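Local coordinates for protein beta-N-acetylhexosaminidase (Thermotoga neapolitana, PDB 5BZA) that probably hydrolyses terminal non-reducing N-acetyl-D-hexosamine residues from N-acetyl-beta-D-hexosaminides, as a glycoside hydrolase of family 3, at residues 6-11 with 286-291; 260-265 with 295-300; 270-275 with 307-312. All coordinates share one frame; numbering follows the deposited sequence.

Overall arrangement
The three contacts illustrate how the first and last strands of a TIM barrel are closed and covered. Strands 9-13 and 273-275 lie side by side in the parallel sheet; interaction 1 packs the first against helix 281-293, and interaction 3 packs the chain leading into the second against helix 299-314. Interaction 2 ties helix 258-268 to the link between those two helices. The centres of interactions 1 and 2 are about 10 Å apart, and L288 CD1 meets I297 CD1 at 3.6 Å. A salt bridge from K7 to D310 joins interactions 1 and 3. M272 in interaction 3 lies about 11 Å, between side chains, from the metal ligand D245.

Interaction 1 (6-11 with 286-291); sequences GKLFFC and ESLKKL
L8 and L288 mark the closest approach of the two backbones, their CA atoms 9.1 Å apart, where the turn leading into strand 9-13 faces helix 281-293. That spacing leaves the contact to side chains alone, and no hydrogen bond crosses it. L288 carries the helix side of the contact. Its CG stands anti to the backbone N (chi1 176°), and the branch carries CD2 in between two neighbours in sequence. One is L8, whose CD2 lies 3.9 Å from L288 CD2; the two leucine side chains cross at about a right angle, methyl against methyl. The other is F9. Its CE2 comes to 3.8 Å from L288 CD2, an oblique approach to the ring, while CZ of F9 reaches back to L288 CB at 4.1 Å. F9 and L288 therefore run past one another in opposite senses, the end of the ring nearing the root of the leucine and the leucine's methyl lying further along the ring. All three residues are buried, and a single methyl, CD2 of L288, serves both partners. The turn itself is fastened by the backbone bond from F9 N to G6 O at 3.0 Å, which helps set L8 and F9 side by side toward the helix. Around this small apolar cluster the barrel closes in: L8 also touches V302, S305 and I306 of helix 299-314, F9 meets Y284 and L281, one and two turns before L288 on the same helix, L288 continues onto V262 of helix 258-268, and backbone bonds from L8 and F10 to I273 join strand 9-13 to strand 273-275.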
loop_
_atom_site.group_PDB
_atom_site.type_symbol
_atom_site.label_atom_id
_atom_site.label_comp_id
_atom_site.label_asym_id
_atom_site.label_seq_id
_atom_site.Cartn_x
_atom_site.Cartn_y
_atom_site.Cartn_z
ATOM N N GLY B 6 -16.252 20.320 -19.892
ATOM C CA GLY B 6 -15.580 19.149 -19.389
ATOM C C GLY B 6 -15.705 19.112 -17.891
ATOM O O GLY B 6 -15.633 18.057 -17.276
ATOM N N LYS B 7 -15.931 20.270 -17.288
ATOM C CA LYS B 7 -16.136 20.287 -15.846
ATOM C C LYS B 7 -17.391 19.513 -15.433
ATOM O O LYS B 7 -17.528 19.098 -14.290
ATOM C CB LYS B 7 -16.155 21.726 -15.346
ATOM C CG LYS B 7 -14.745 22.314 -15.497
ATOM C CD LYS B 7 -14.540 23.683 -14.907
ATOM C CE LYS B 7 -13.092 24.092 -15.149
ATOM N NZ LYS B 7 -12.765 25.451 -14.642
ATOM N N LEU B 8 -18.280 19.253 -16.373
ATOM C CA LEU B 8 -19.483 18.530 -16.003
ATOM C C LEU B 8 -19.301 17.025 -16.182
ATOM O O LEU B 8 -20.280 16.274 -16.175
ATOM C CB LEU B 8 -20.691 19.016 -16.826
ATOM C CG LEU B 8 -21.502 20.171 -16.215
ATOM C CD1 LEU B 8 -20.611 21.365 -15.969
ATOM C CD2 LEU B 8 -22.742 20.557 -17.057
ATOM N N PHE B 9 -18.054 16.574 -16.303
ATOM C CA PHE B 9 -17.809 15.144 -16.494
ATOM C C PHE B 9 -16.770 14.569 -15.557
ATOM O O PHE B 9 -15.743 15.196 -15.290
ATOM C CB PHE B 9 -17.398 14.858 -17.933
ATOM C CG PHE B 9 -18.522 15.082 -18.894
ATOM C CD1 PHE B 9 -19.532 14.135 -19.015
ATOM C CD2 PHE B 9 -18.589 16.249 -19.654
ATOM C CE1 PHE B 9 -20.572 14.348 -19.872
ATOM C CE2 PHE B 9 -19.636 16.460 -20.532
ATOM C CZ PHE B 9 -20.626 15.515 -20.640
ATOM N N PHE B 10 -17.064 13.355 -15.102
ATOM C CA PHE B 10 -16.224 12.593 -14.218
ATOM C C PHE B 10 -16.002 11.271 -14.932
ATOM O O PHE B 10 -16.964 10.533 -15.137
ATOM C CB PHE B 10 -16.893 12.361 -12.853
ATOM C CG PHE B 10 -15.905 12.339 -11.700
ATOM C CD1 PHE B 10 -14.874 11.374 -11.664
ATOM C CD2 PHE B 10 -16.016 13.254 -10.646
ATOM C CE1 PHE B 10 -13.960 11.331 -10.597
ATOM C CE2 PHE B 10 -15.087 13.224 -9.574
ATOM C CZ PHE B 10 -14.058 12.256 -9.557
ATOM N N CYS B 11 -14.765 10.962 -15.331
ATOM C CA CYS B 11 -14.528 9.748 -16.160
ATOM C C CYS B 11 -13.693 8.650 -15.515
ATOM O O CYS B 11 -12.634 8.913 -14.955
ATOM C CB CYS B 11 -13.838 10.093 -17.500
ATOM S SG CYS B 11 -14.630 11.373 -18.552
ATOM N N GLU B 286 -20.742 15.526 -26.587
ATOM C CA GLU B 286 -21.329 16.219 -27.730
ATOM C C GLU B 286 -22.814 16.339 -27.422
ATOM O O GLU B 286 -23.449 17.378 -27.694
ATOM C CB GLU B 286 -21.086 15.487 -29.066
ATOM C CG GLU B 286 -19.613 15.565 -29.601
ATOM C CD GLU B 286 -19.052 17.004 -29.783
ATOM O OE1 GLU B 286 -19.735 17.875 -30.389
ATOM O OE2 GLU B 286 -17.892 17.248 -29.345
ATOM N N SER B 287 -23.347 15.294 -26.791
ATOM C CA SER B 287 -24.765 15.291 -26.465
ATOM C C SER B 287 -25.049 16.494 -25.573
ATOM O O SER B 287 -26.005 17.258 -25.836
ATOM C CB SER B 287 -25.184 13.987 -25.811
ATOM O OG SER B 287 -26.572 14.011 -25.604
ATOM N N LEU B 288 -24.187 16.719 -24.576
ATOM C CA LEU B 288 -24.441 17.812 -23.658
ATOM C C LEU B 288 -24.527 19.084 -24.470
ATOM O O LEU B 288 -25.503 19.851 -24.356
ATOM C CB LEU B 288 -23.354 17.930 -22.608
ATOM C CG LEU B 288 -23.527 19.130 -21.672
ATOM C CD1 LEU B 288 -24.847 18.981 -20.939
ATOM C CD2 LEU B 288 -22.348 19.187 -20.675
ATOM N N LYS B 289 -23.559 19.261 -25.360
ATOM C CA LYS B 289 -23.486 20.499 -26.120
ATOM C C LYS B 289 -24.733 20.695 -26.966
ATOM O O LYS B 289 -25.282 21.790 -27.014
ATOM C CB LYS B 289 -22.265 20.517 -27.006
ATOM C CG LYS B 289 -21.030 20.997 -26.301
ATOM C CD LYS B 289 -19.864 20.894 -27.239
ATOM C CE LYS B 289 -20.138 21.653 -28.507
ATOM N NZ LYS B 289 -19.481 22.985 -28.455
ATOM N N LYS B 290 -25.207 19.617 -27.583
ATOM C CA LYS B 290 -26.381 19.723 -28.417
ATOM C C LYS B 290 -27.528 20.260 -27.567
ATOM O O LYS B 290 -28.188 21.227 -27.961
ATOM C CB LYS B 290 -26.760 18.370 -29.014
ATOM C CG LYS B 290 -28.051 18.413 -29.831
ATOM C CD LYS B 290 -28.486 16.998 -30.241
ATOM C CE LYS B 290 -29.974 16.912 -30.601
ATOM N NZ LYS B 290 -30.390 15.489 -30.876
ATOM N N LEU B 291 -27.720 19.654 -26.390
ATOM C CA LEU B 291 -28.857 19.965 -25.530
ATOM C C LEU B 291 -28.716 21.361 -24.978
ATOM O O LEU B 291 -29.697 21.977 -24.573
ATOM C CB LEU B 291 -28.972 18.939 -24.399
ATOM C CG LEU B 291 -29.185 17.514 -24.906
ATOM C CD1 LEU B 291 -29.339 16.475 -23.798
ATOM C CD2 LEU B 291 -30.436 17.535 -25.771
#

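Interaction 2 (260-265 with 295-300); sequences EAVRFF and GSIERG
I297 reaches across to V262 and R263 with the end of its side chain, although that side chain does not set out toward helix 258-268. CG1 is anti to the carbonyl carbon (chi1 -73°) and the chain then runs on extended, so that CD1 becomes the leading atom. It stops 4.2 Å from V262 CG1, with the valine and isoleucine side chains crossing at about a right angle, and 4.1 Å from R263 CA, so the same methyl rests on the helix backbone as well. R263 is oriented differently: its aliphatic part lies alongside the 295-300 segment, and its charged end is turned elsewhere. CG of R263 packs 3.6 Å from the carbonyl oxygen S296 O, and CD follows at 3.9 Å from that oxygen; these are van der Waals contacts of methylene groups. A bend at chi3 (-28°) then swings the guanidinium back along its own helix. There NH1 sits over one face of the F264 ring, 3.6 Å above its plane and offset toward the rim, while NH2 has a long, weak ion pair with E259. I297 is buried against V262, and the partly exposed R263 flanks it beside S296. L288 and L291 of helix 281-293 also pack on I297, as do I266 and E267 of helix 258-268, and E298 occupies the N-cap position of helix 299-314. This is packing in the outer helical layer of the TIM barrel: the link from helix 281-293 into helix 299-314 lays I297 against helix 258-268, which precedes the eighth strand.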
loop_
_atom_site.group_PDB
_atom_site.type_symbol
_atom_site.label_atom_id
_atom_site.label_comp_id
_atom_site.label_asym_id
_atom_site.label_seq_id
_atom_site.Cartn_x
_atom_site.Cartn_y
_atom_site.Cartn_z
ATOM N N GLU B 260 -31.224 11.604 -23.244
ATOM C CA GLU B 260 -32.206 11.666 -22.155
ATOM C C GLU B 260 -31.489 11.691 -20.779
ATOM O O GLU B 260 -31.798 12.521 -19.906
ATOM C CB GLU B 260 -33.188 10.483 -22.245
ATOM C CG GLU B 260 -34.307 10.591 -23.320
ATOM C CD GLU B 260 -35.038 9.249 -23.511
ATOM O OE1 GLU B 260 -34.415 8.222 -23.166
ATOM O OE2 GLU B 260 -36.212 9.188 -23.985
ATOM N N ALA B 261 -30.533 10.783 -20.589
ATOM C CA ALA B 261 -29.751 10.735 -19.344
ATOM C C ALA B 261 -29.101 12.080 -19.031
ATOM O O ALA B 261 -29.211 12.606 -17.912
ATOM C CB ALA B 261 -28.698 9.652 -19.426
ATOM N N VAL B 262 -28.440 12.652 -20.030
ATOM C CA VAL B 262 -27.796 13.947 -19.856
ATOM C C VAL B 262 -28.794 15.057 -19.516
ATOM O O VAL B 262 -28.581 15.813 -18.526
ATOM C CB VAL B 262 -26.971 14.305 -21.091
ATOM C CG1 VAL B 262 -26.443 15.725 -21.002
ATOM C CG2 VAL B 262 -25.805 13.312 -21.202
ATOM N N ARG B 263 -29.863 15.156 -20.331
ATOM C CA ARG B 263 -30.896 16.188 -20.158
ATOM C C ARG B 263 -31.531 16.077 -18.788
ATOM O O ARG B 263 -31.596 17.044 -18.040
ATOM C CB ARG B 263 -32.030 16.080 -21.196
ATOM C CG ARG B 263 -32.958 17.330 -21.192
ATOM C CD ARG B 263 -34.294 17.165 -21.970
ATOM N NE ARG B 263 -34.190 16.204 -23.064
ATOM C CZ ARG B 263 -34.680 14.963 -23.018
ATOM N NH1 ARG B 263 -35.361 14.524 -21.942
ATOM N NH2 ARG B 263 -34.504 14.161 -24.067
ATOM N N PHE B 264 -32.030 14.887 -18.479
ATOM C CA PHE B 264 -32.748 14.705 -17.229
ATOM C C PHE B 264 -31.805 15.015 -16.051
ATOM O O PHE B 264 -32.170 15.775 -15.156
ATOM C CB PHE B 264 -33.311 13.289 -17.103
ATOM C CG PHE B 264 -34.606 13.057 -17.863
ATOM C CD1 PHE B 264 -35.583 14.034 -17.906
ATOM C CD2 PHE B 264 -34.830 11.843 -18.538
ATOM C CE1 PHE B 264 -36.783 13.810 -18.593
ATOM C CE2 PHE B 264 -36.002 11.611 -19.237
ATOM C CZ PHE B 264 -37.003 12.597 -19.259
ATOM N N PHE B 265 -30.600 14.439 -16.058
ATOM C CA PHE B 265 -29.712 14.633 -14.918
ATOM C C PHE B 265 -29.406 16.115 -14.688
ATOM O O PHE B 265 -29.508 16.611 -13.562
ATOM C CB PHE B 265 -28.420 13.845 -15.115
ATOM C CG PHE B 265 -27.378 14.112 -14.065
ATOM C CD1 PHE B 265 -27.456 13.518 -12.812
ATOM C CD2 PHE B 265 -26.319 14.977 -14.330
ATOM C CE1 PHE B 265 -26.470 13.773 -11.849
ATOM C CE2 PHE B 265 -25.332 15.225 -13.366
ATOM C CZ PHE B 265 -25.407 14.622 -12.133
ATOM N N GLY B 295 -31.402 24.544 -26.510
ATOM C CA GLY B 295 -32.138 25.041 -25.362
ATOM C C GLY B 295 -32.823 23.994 -24.483
ATOM O O GLY B 295 -33.559 24.358 -23.554
ATOM N N SER B 296 -32.616 22.704 -24.764
ATOM C CA SER B 296 -33.239 21.650 -23.950
ATOM C C SER B 296 -32.638 21.577 -22.535
ATOM O O SER B 296 -33.155 20.854 -21.678
ATOM C CB SER B 296 -33.063 20.286 -24.615
ATOM O OG SER B 296 -33.282 20.367 -26.005
ATOM N N ILE B 297 -31.554 22.330 -22.312
ATOM C CA ILE B 297 -30.898 22.480 -21.021
ATOM C C ILE B 297 -30.701 23.960 -20.756
ATOM O O ILE B 297 -30.116 24.666 -21.587
ATOM C CB ILE B 297 -29.500 21.726 -20.965
ATOM C CG1 ILE B 297 -29.711 20.202 -20.900
ATOM C CG2 ILE B 297 -28.649 22.165 -19.748
ATOM C CD1 ILE B 297 -28.414 19.384 -20.745
ATOM N N GLU B 298 -31.225 24.441 -19.625
ATOM C CA GLU B 298 -31.063 25.835 -19.216
ATOM C C GLU B 298 -29.583 26.176 -18.969
ATOM O O GLU B 298 -28.882 25.436 -18.264
ATOM C CB GLU B 298 -31.868 26.142 -17.945
ATOM C CG GLU B 298 -31.984 27.641 -17.679
ATOM C CD GLU B 298 -32.463 27.979 -16.276
ATOM O OE1 GLU B 298 -32.761 27.049 -15.490
ATOM O OE2 GLU B 298 -32.518 29.189 -15.950
ATOM N N ARG B 299 -29.118 27.296 -19.522
ATOM C CA ARG B 299 -27.725 27.709 -19.360
ATOM C C ARG B 299 -27.384 27.940 -17.898
ATOM O O ARG B 299 -26.273 27.631 -17.459
ATOM C CB ARG B 299 -27.429 29.005 -20.119
ATOM C CG ARG B 299 -25.964 29.428 -20.052
ATOM C CD ARG B 299 -25.753 30.821 -20.639
ATOM N NE ARG B 299 -25.967 31.841 -19.596
ATOM C CZ ARG B 299 -26.032 33.151 -19.817
ATOM N NH1 ARG B 299 -25.911 33.633 -21.051
ATOM N NH2 ARG B 299 -26.222 33.978 -18.799
ATOM N N GLY B 300 -28.338 28.512 -17.156
ATOM C CA GLY B 300 -28.128 28.837 -15.752
ATOM C C GLY B 300 -27.660 27.635 -14.942
ATOM O O GLY B 300 -26.826 27.759 -14.035
#

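Interaction 3 (270-275 with 307-312); sequences GNMILL and KIVDEY
I308 lays its terminal methyl against the amide of N271, and V309, the next residue of helix 299-314, meets the thioether chain of M272. CD1 of I308 is 3.5 Å from N271 OD1 and 3.7 Å from N271 ND2, so the methyl sits against both arms of the amide, the two side chains crossing at about a right angle. In the second pair V309 CG2 approaches M272 CG at 3.7 Å and M272 SD at 3.9 Å. M272 gets there by its shape: chi1 (-68°, CG anti to the carbonyl carbon) and an extended chi2 bring CG and SD to the valine, and the bend at chi3 turns only CE. No hydrogen bond links the segments, and three of the four side chains are buried. This is the final beta-alpha step of the TIM barrel: residues 271 and 272 lead into strand 273-275, the eighth of its parallel strands, and helix 299-314 packs over them from outside. The buried amide is satisfied from the next shell. N271 OD1 accepts from R233 NH2 and from the backbone N of V242, while ND2 is bonded to S305 OG, one turn before I308. With a leucine in its place, the R233 guanidinium and the V242 N-H would probably lose the side-chain oxygen they share, and S305 OG its amide partner. Further out, M272 also packs on L241 and L243 of strand 241-243 and on F10 of strand 9-13, and Y312, one turn beyond I308, bonds through OH to T204 O and L241 N.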
loop_
_atom_site.group_PDB
_atom_site.type_symbol
_atom_site.label_atom_id
_atom_site.label_comp_id
_atom_site.label_asym_id
_atom_site.label_seq_id
_atom_site.Cartn_x
_atom_site.Cartn_y
_atom_site.Cartn_z
ATOM N N GLY B 270 -28.470 17.960 -11.177
ATOM C CA GLY B 270 -27.160 17.341 -11.115
ATOM C C GLY B 270 -26.000 18.213 -11.611
ATOM O O GLY B 270 -26.185 19.091 -12.456
ATOM N N ASN B 271 -24.793 17.973 -11.098
ATOM C CA ASN B 271 -23.632 18.738 -11.512
ATOM C C ASN B 271 -22.638 17.949 -12.367
ATOM O O ASN B 271 -22.192 18.426 -13.402
ATOM C CB ASN B 271 -22.880 19.272 -10.307
ATOM C CG ASN B 271 -23.731 20.115 -9.412
ATOM O OD1 ASN B 271 -23.702 19.931 -8.183
ATOM N ND2 ASN B 271 -24.455 21.082 -9.995
ATOM N N MET B 272 -22.231 16.768 -11.920
ATOM C CA MET B 272 -21.250 16.037 -12.699
ATOM C C MET B 272 -21.767 14.713 -13.151
ATOM O O MET B 272 -22.200 13.892 -12.344
ATOM C CB MET B 272 -19.948 15.806 -11.914
ATOM C CG MET B 272 -19.161 17.052 -11.642
ATOM S SD MET B 272 -17.490 16.762 -10.991
ATOM C CE MET B 272 -16.592 16.483 -12.521
ATOM N N ILE B 273 -21.638 14.482 -14.448
ATOM C CA ILE B 273 -21.987 13.191 -15.025
ATOM C C ILE B 273 -20.824 12.193 -14.921
ATOM O O ILE B 273 -19.755 12.451 -15.454
ATOM C CB ILE B 273 -22.409 13.376 -16.463
ATOM C CG1 ILE B 273 -23.692 14.221 -16.442
ATOM C CG2 ILE B 273 -22.575 12.024 -17.110
ATOM C CD1 ILE B 273 -24.151 14.762 -17.771
ATOM N N LEU B 274 -21.037 11.076 -14.213
ATOM C CA LEU B 274 -20.017 10.048 -14.076
ATOM C C LEU B 274 -20.127 9.025 -15.226
ATOM O O LEU B 274 -21.204 8.466 -15.470
ATOM C CB LEU B 274 -20.133 9.371 -12.704
ATOM C CG LEU B 274 -19.141 8.246 -12.378
ATOM C CD1 LEU B 274 -17.730 8.843 -12.104
ATOM C CD2 LEU B 274 -19.549 7.364 -11.223
ATOM N N LEU B 275 -19.051 8.882 -16.009
ATOM C CA LEU B 275 -18.910 7.818 -17.028
ATOM C C LEU B 275 -17.975 6.751 -16.564
ATOM O O LEU B 275 -16.891 7.082 -16.107
ATOM C CB LEU B 275 -18.373 8.368 -18.332
ATOM C CG LEU B 275 -19.222 9.512 -18.848
ATOM C CD1 LEU B 275 -18.594 10.088 -20.085
ATOM C CD2 LEU B 275 -20.670 8.965 -19.103
ATOM N N LYS B 307 -19.708 26.448 -11.643
ATOM C CA LYS B 307 -19.285 27.203 -10.460
ATOM C C LYS B 307 -18.976 26.256 -9.286
ATOM O O LYS B 307 -17.929 26.377 -8.610
ATOM C CB LYS B 307 -20.375 28.199 -10.046
ATOM C CG LYS B 307 -20.013 29.069 -8.846
ATOM C CD LYS B 307 -20.971 30.244 -8.698
ATOM C CE LYS B 307 -20.938 30.812 -7.273
ATOM N NZ LYS B 307 -19.579 30.663 -6.638
ATOM N N ILE B 308 -19.875 25.290 -9.077
ATOM C CA ILE B 308 -19.695 24.316 -8.012
ATOM C C ILE B 308 -18.399 23.491 -8.213
ATOM O O ILE B 308 -17.577 23.367 -7.289
ATOM C CB ILE B 308 -20.924 23.390 -7.907
ATOM C CG1 ILE B 308 -22.143 24.185 -7.452
ATOM C CG2 ILE B 308 -20.683 22.272 -6.929
ATOM C CD1 ILE B 308 -23.388 23.356 -7.313
ATOM N N VAL B 309 -18.210 22.954 -9.419
ATOM C CA VAL B 309 -17.019 22.175 -9.674
ATOM C C VAL B 309 -15.755 22.991 -9.432
ATOM O O VAL B 309 -14.803 22.505 -8.814
ATOM C CB VAL B 309 -16.996 21.616 -11.095
ATOM C CG1 VAL B 309 -15.602 21.036 -11.411
ATOM C CG2 VAL B 309 -18.063 20.573 -11.251
ATOM N N ASP B 310 -15.757 24.243 -9.877
ATOM C CA ASP B 310 -14.588 25.106 -9.663
ATOM C C ASP B 310 -14.340 25.346 -8.174
ATOM O O ASP B 310 -13.197 25.317 -7.704
ATOM C CB ASP B 310 -14.768 26.414 -10.429
ATOM C CG ASP B 310 -14.329 26.289 -11.878
ATOM O OD1 ASP B 310 -13.631 25.295 -12.199
ATOM O OD2 ASP B 310 -14.721 27.142 -12.707
ATOM N N GLU B 311 -15.401 25.556 -7.412
ATOM C CA GLU B 311 -15.197 25.682 -5.975
ATOM C C GLU B 311 -14.521 24.408 -5.432
ATOM O O GLU B 311 -13.496 24.512 -4.742
ATOM C CB GLU B 311 -16.525 25.995 -5.262
ATOM C CG GLU B 311 -16.990 27.431 -5.589
ATOM C CD GLU B 311 -18.450 27.745 -5.189
ATOM O OE1 GLU B 311 -18.839 28.942 -5.253
ATOM O OE2 GLU B 311 -19.223 26.806 -4.861
ATOM N N TYR B 312 -15.026 23.219 -5.787
ATOM C CA TYR B 312 -14.419 21.979 -5.253
ATOM C C TYR B 312 -12.948 21.840 -5.678
ATOM O O TYR B 312 -12.081 21.508 -4.864
ATOM C CB TYR B 312 -15.205 20.726 -5.680
ATOM C CG TYR B 312 -16.399 20.455 -4.767
ATOM C CD1 TYR B 312 -17.468 21.351 -4.719
ATOM C CD2 TYR B 312 -16.446 19.332 -3.926
ATOM C CE1 TYR B 312 -18.576 21.134 -3.866
ATOM C CE2 TYR B 312 -17.553 19.110 -3.057
ATOM C CZ TYR B 312 -18.622 20.018 -3.037
ATOM O OH TYR B 312 -19.744 19.824 -2.206
#